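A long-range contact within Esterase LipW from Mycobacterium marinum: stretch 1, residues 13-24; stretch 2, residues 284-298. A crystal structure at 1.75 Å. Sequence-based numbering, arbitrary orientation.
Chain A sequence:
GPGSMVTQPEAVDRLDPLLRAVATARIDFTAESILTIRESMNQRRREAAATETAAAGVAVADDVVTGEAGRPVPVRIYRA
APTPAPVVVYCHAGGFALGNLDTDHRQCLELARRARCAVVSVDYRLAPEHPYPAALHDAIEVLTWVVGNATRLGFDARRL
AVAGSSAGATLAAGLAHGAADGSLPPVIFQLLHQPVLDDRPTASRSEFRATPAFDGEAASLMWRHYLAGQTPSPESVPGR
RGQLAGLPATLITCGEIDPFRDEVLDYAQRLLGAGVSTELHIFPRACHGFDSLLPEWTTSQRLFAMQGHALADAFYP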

# COMPACT_ATOMS: atom_id res chain seq x y z
N ASP A 13 15.67 -7.40 19.00
CA ASP A 13 17.06 -6.98 19.06
C ASP A 13 17.58 -6.52 17.70
O ASP A 13 18.60 -5.82 17.62
N ARG A 14 16.89 -6.93 16.62
CA ARG A 14 17.34 -6.59 15.28
C ARG A 14 16.74 -5.28 14.79
O ARG A 14 16.99 -4.87 13.65
N LEU A 15 15.97 -4.61 15.65
CA LEU A 15 15.34 -3.33 15.28
C LEU A 15 16.12 -2.20 15.90
O LEU A 15 16.70 -2.35 16.97
N ASP A 16 16.10 -1.05 15.23
CA ASP A 16 16.64 0.18 15.80
C ASP A 16 15.98 0.42 17.19
O ASP A 16 14.77 0.26 17.34
N PRO A 17 16.78 0.84 18.19
CA PRO A 17 16.19 1.07 19.52
C PRO A 17 15.00 2.03 19.51
O PRO A 17 14.07 1.85 20.28
N LEU A 18 14.98 3.02 18.63
CA LEU A 18 13.85 3.96 18.61
C LEU A 18 12.59 3.24 18.17
O LEU A 18 11.48 3.47 18.68
N LEU A 19 12.75 2.35 17.20
CA LEU A 19 11.63 1.59 16.72
C LEU A 19 11.25 0.47 17.66
O LEU A 19 10.06 0.23 17.90
N ARG A 20 12.25 -0.17 18.27
CA ARG A 20 12.04 -1.19 19.29
C ARG A 20 11.13 -0.71 20.41
O ARG A 20 10.37 -1.51 20.96
N ALA A 21 11.22 0.57 20.77
CA ALA A 21 10.43 1.11 21.86
C ALA A 21 8.93 1.11 21.59
O ALA A 21 8.14 1.08 22.54
N VAL A 22 8.54 1.12 20.32
CA VAL A 22 7.11 1.15 19.93
C VAL A 22 6.60 -0.14 19.28
O VAL A 22 5.38 -0.37 19.20
N ALA A 23 7.52 -0.98 18.82
CA ALA A 23 7.15 -2.24 18.17
C ALA A 23 7.13 -3.36 19.20
O ALA A 23 7.97 -4.26 19.17
N THR A 24 6.17 -3.29 20.13
CA THR A 24 6.22 -4.13 21.34
C THR A 24 5.24 -5.30 21.34
O THR A 24 5.21 -6.10 22.29
N PRO A 284 17.40 -0.98 6.74
CA PRO A 284 17.98 -1.81 7.83
C PRO A 284 17.24 -1.56 9.16
O PRO A 284 16.70 -0.46 9.37
N ARG A 285 17.22 -2.57 10.03
CA ARG A 285 16.75 -2.44 11.43
C ARG A 285 15.29 -1.94 11.55
O ARG A 285 14.92 -1.28 12.52
N ALA A 286 14.47 -2.29 10.56
CA ALA A 286 13.10 -1.84 10.45
C ALA A 286 12.14 -3.02 10.19
O ALA A 286 12.40 -3.86 9.35
N CYS A 287 11.03 -3.04 10.93
CA CYS A 287 9.96 -4.05 10.79
C CYS A 287 8.86 -3.56 9.88
O CYS A 287 8.84 -2.38 9.50
N HIS A 288 7.94 -4.45 9.49
CA HIS A 288 6.79 -3.99 8.72
C HIS A 288 6.06 -2.86 9.44
O HIS A 288 5.83 -2.92 10.65
N GLY A 289 5.71 -1.83 8.68
CA GLY A 289 4.90 -0.74 9.20
C GLY A 289 5.76 0.30 9.90
O GLY A 289 5.21 1.15 10.60
N PHE A 290 7.09 0.26 9.70
CA PHE A 290 8.00 1.19 10.43
C PHE A 290 7.63 2.66 10.27
O PHE A 290 7.70 3.42 11.24
N ASP A 291 7.21 3.05 9.07
CA ASP A 291 6.92 4.45 8.80
C ASP A 291 5.59 4.89 9.39
O ASP A 291 5.39 6.10 9.58
N SER A 292 4.70 3.93 9.69
CA SER A 292 3.46 4.19 10.44
C SER A 292 3.71 4.26 11.94
O SER A 292 3.13 5.13 12.65
N LEU A 293 4.55 3.36 12.45
CA LEU A 293 4.90 3.31 13.87
C LEU A 293 5.66 4.55 14.32
O LEU A 293 5.43 5.04 15.44
N LEU A 294 6.55 5.05 13.46
CA LEU A 294 7.43 6.17 13.83
C LEU A 294 7.62 7.10 12.65
O LEU A 294 8.68 7.12 12.05
N PRO A 295 6.58 7.89 12.30
CA PRO A 295 6.73 8.64 11.04
C PRO A 295 7.79 9.75 11.09
O PRO A 295 8.26 10.20 10.04
N GLU A 296 8.20 10.16 12.29
CA GLU A 296 9.24 11.21 12.38
C GLU A 296 10.68 10.66 12.41
O GLU A 296 11.64 11.41 12.38
N TRP A 297 10.81 9.35 12.49
CA TRP A 297 12.11 8.74 12.57
C TRP A 297 12.89 9.04 11.30
O TRP A 297 12.32 9.08 10.23
N THR A 298 14.19 9.26 11.42
CA THR A 298 15.02 9.55 10.24
C THR A 298 14.80 8.49 9.14
O THR A 298 14.76 8.81 7.97

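Packing of residues 13-24 of esterase LipW against residues 284-298, a contact burying 690 Å². One direct hydrogen bond joins the stretches: Asp16 N donates to Arg285 O (3.0 Å), nearly straight at 171°. Asp16 (chi1 t) caps its helix, OD1 accepting from Leu18 N (2.8 Å). Asp16 OD2 accepts from water 2 (2.7 Å), which in turn accepts from Trp297 NE1 (2.9 Å), so the indole donor is satisfied through solvent. Asp16 OD2 also lies 3.9 Å from Arg285 NH1, a long salt bridge of charges only, because the oxygen sits well out of the guanidinium plane. Arg285 (m, t, p) lays one guanidinium face over Asp16 CA. Arg285 NH2 donates to water 1 (2.9 Å), which donates to Asp13 O (2.8 Å); Arg285 NH2 also donates, weakly, to water 3 (2.9 Å). Arg20 NH2 and Arg285 NH2, like charges, stand 4.1 Å apart; Arg20 NH2 donates to water 3 (3.0 Å) and Leu15 O (2.9 Å). Leu19 (t, p) points into the apolar centre, CD2 reaching Cys287 SG, Phe290 CB and Trp297 CZ3, each at 3.9 Å. Leu18 (m, t), Val22 (m) and Trp297 (t) also point toward the other stretch: Leu18 CD1 meets Trp297 CD1 (3.7 Å), and Val22 CG2 meets Leu294 CG (3.9 Å). Buried Cys287 N, 3.6 Å from Leu19 CD2, finds no polar partner.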

# COMPACT_ATOMS: atom_id res chain seq x y z
CB ASP A 13 17.96 -8.10 19.64
CG ASP A 13 17.98 -9.38 18.79
OD1 ASP A 13 16.90 -9.86 18.37
OD2 ASP A 13 19.10 -9.92 18.56
CB ARG A 14 17.03 -7.75 14.32
CG ARG A 14 17.96 -8.94 14.66
CD ARG A 14 17.64 -10.19 13.91
NE ARG A 14 17.95 -10.11 12.48
CZ ARG A 14 17.53 -11.03 11.61
NH1 ARG A 14 16.80 -12.08 12.03
NH2 ARG A 14 17.82 -10.90 10.32
CB LEU A 15 13.90 -3.26 15.81
CG LEU A 15 12.95 -4.38 15.35
CD1 LEU A 15 11.57 -4.20 15.92
CD2 LEU A 15 12.91 -4.39 13.82
CB ASP A 16 16.31 1.36 14.87
CG ASP A 16 17.01 2.64 15.30
OD1 ASP A 16 16.62 3.23 16.32
OD2 ASP A 16 17.98 3.05 14.60
CB PRO A 17 17.35 1.66 20.35
CG PRO A 17 18.59 1.44 19.57
CD PRO A 17 18.26 0.98 18.17
CB LEU A 18 14.12 5.16 17.68
CG LEU A 18 15.24 6.12 18.06
CD1 LEU A 18 15.56 7.11 16.90
CD2 LEU A 18 14.86 6.89 19.32
CB LEU A 19 11.92 1.06 15.30
CG LEU A 19 10.79 0.30 14.62
CD1 LEU A 19 9.58 1.19 14.37
CD2 LEU A 19 11.37 -0.28 13.28
CB ARG A 20 13.38 -1.61 19.88
CG ARG A 20 13.35 -2.97 20.60
CD ARG A 20 14.69 -3.21 21.31
NE ARG A 20 15.77 -3.11 20.34
CZ ARG A 20 17.00 -2.68 20.61
NH1 ARG A 20 17.33 -2.30 21.84
NH2 ARG A 20 17.92 -2.64 19.63
CB ALA A 21 10.91 2.55 22.20
CB VAL A 22 6.73 2.38 19.01
CG1 VAL A 22 6.88 3.71 19.77
CG2 VAL A 22 7.53 2.40 17.69
CB ALA A 23 8.11 -2.53 17.02
CB THR A 24 5.94 -3.28 22.57
OG1 THR A 24 4.69 -2.62 22.36
CG2 THR A 24 7.04 -2.24 22.74
CB PRO A 284 19.44 -1.32 7.88
CG PRO A 284 19.37 0.14 7.47
CD PRO A 284 18.23 0.19 6.42
CB ARG A 285 17.72 -1.57 12.24
CG ARG A 285 19.18 -1.93 12.04
CD ARG A 285 20.09 -1.10 12.95
NE ARG A 285 20.06 -1.57 14.32
CZ ARG A 285 20.40 -0.84 15.39
NH1 ARG A 285 20.76 0.45 15.27
NH2 ARG A 285 20.37 -1.39 16.59
CB ALA A 286 12.97 -0.79 9.30
CB CYS A 287 9.39 -4.38 12.19
SG CYS A 287 8.55 -2.97 12.99
CB HIS A 288 5.81 -5.15 8.54
CG HIS A 288 4.86 -4.95 7.41
ND1 HIS A 288 5.25 -5.09 6.10
CD2 HIS A 288 3.54 -4.65 7.39
CE1 HIS A 288 4.21 -4.89 5.30
NE2 HIS A 288 3.15 -4.63 6.06
CB PHE A 290 9.49 0.95 10.08
CG PHE A 290 9.87 1.27 8.64
CD1 PHE A 290 9.79 0.26 7.66
CD2 PHE A 290 10.32 2.56 8.28
CE1 PHE A 290 10.18 0.52 6.34
CE2 PHE A 290 10.69 2.84 6.97
CZ PHE A 290 10.61 1.81 5.99
CB ASP A 291 6.98 4.77 7.31
CG ASP A 291 6.00 3.92 6.52
OD1 ASP A 291 6.12 2.68 6.56
OD2 ASP A 291 5.08 4.50 5.90
CB SER A 292 2.43 3.09 10.13
OG SER A 292 2.08 3.15 8.76
CB LEU A 293 5.72 2.05 14.21
CG LEU A 293 4.96 0.70 14.11
CD1 LEU A 293 5.93 -0.47 13.92
CD2 LEU A 293 4.06 0.46 15.33
CB LEU A 294 8.81 5.64 14.25
CG LEU A 294 9.16 5.29 15.67
CD1 LEU A 294 10.67 5.12 15.84
CD2 LEU A 294 8.61 6.34 16.67
CB PRO A 295 5.34 9.23 10.79
CG PRO A 295 4.57 9.02 12.02
CD PRO A 295 5.23 7.95 12.85
CB GLU A 296 9.02 12.10 13.62
CG GLU A 296 7.59 12.38 13.99
CD GLU A 296 6.78 13.04 12.90
OE1 GLU A 296 7.36 13.68 12.00
OE2 GLU A 296 5.54 12.91 12.97
CB TRP A 297 11.89 7.24 12.75
CG TRP A 297 13.12 6.35 12.84
CD1 TRP A 297 14.33 6.64 13.42
CD2 TRP A 297 13.19 4.99 12.43
NE1 TRP A 297 15.17 5.56 13.31
CE2 TRP A 297 14.49 4.53 12.72
CE3 TRP A 297 12.28 4.13 11.76
CZ2 TRP A 297 14.92 3.24 12.40
CZ3 TRP A 297 12.70 2.85 11.45
CH2 TRP A 297 14.03 2.41 11.77
CB THR A 298 16.52 9.66 10.59
OG1 THR A 298 16.88 8.61 11.50
CG2 THR A 298 16.79 11.00 11.25
O HOH W 1 20.10 -4.18 15.91
O HOH W 2 17.97 5.70 13.88
O HOH W 3 20.86 -2.03 19.36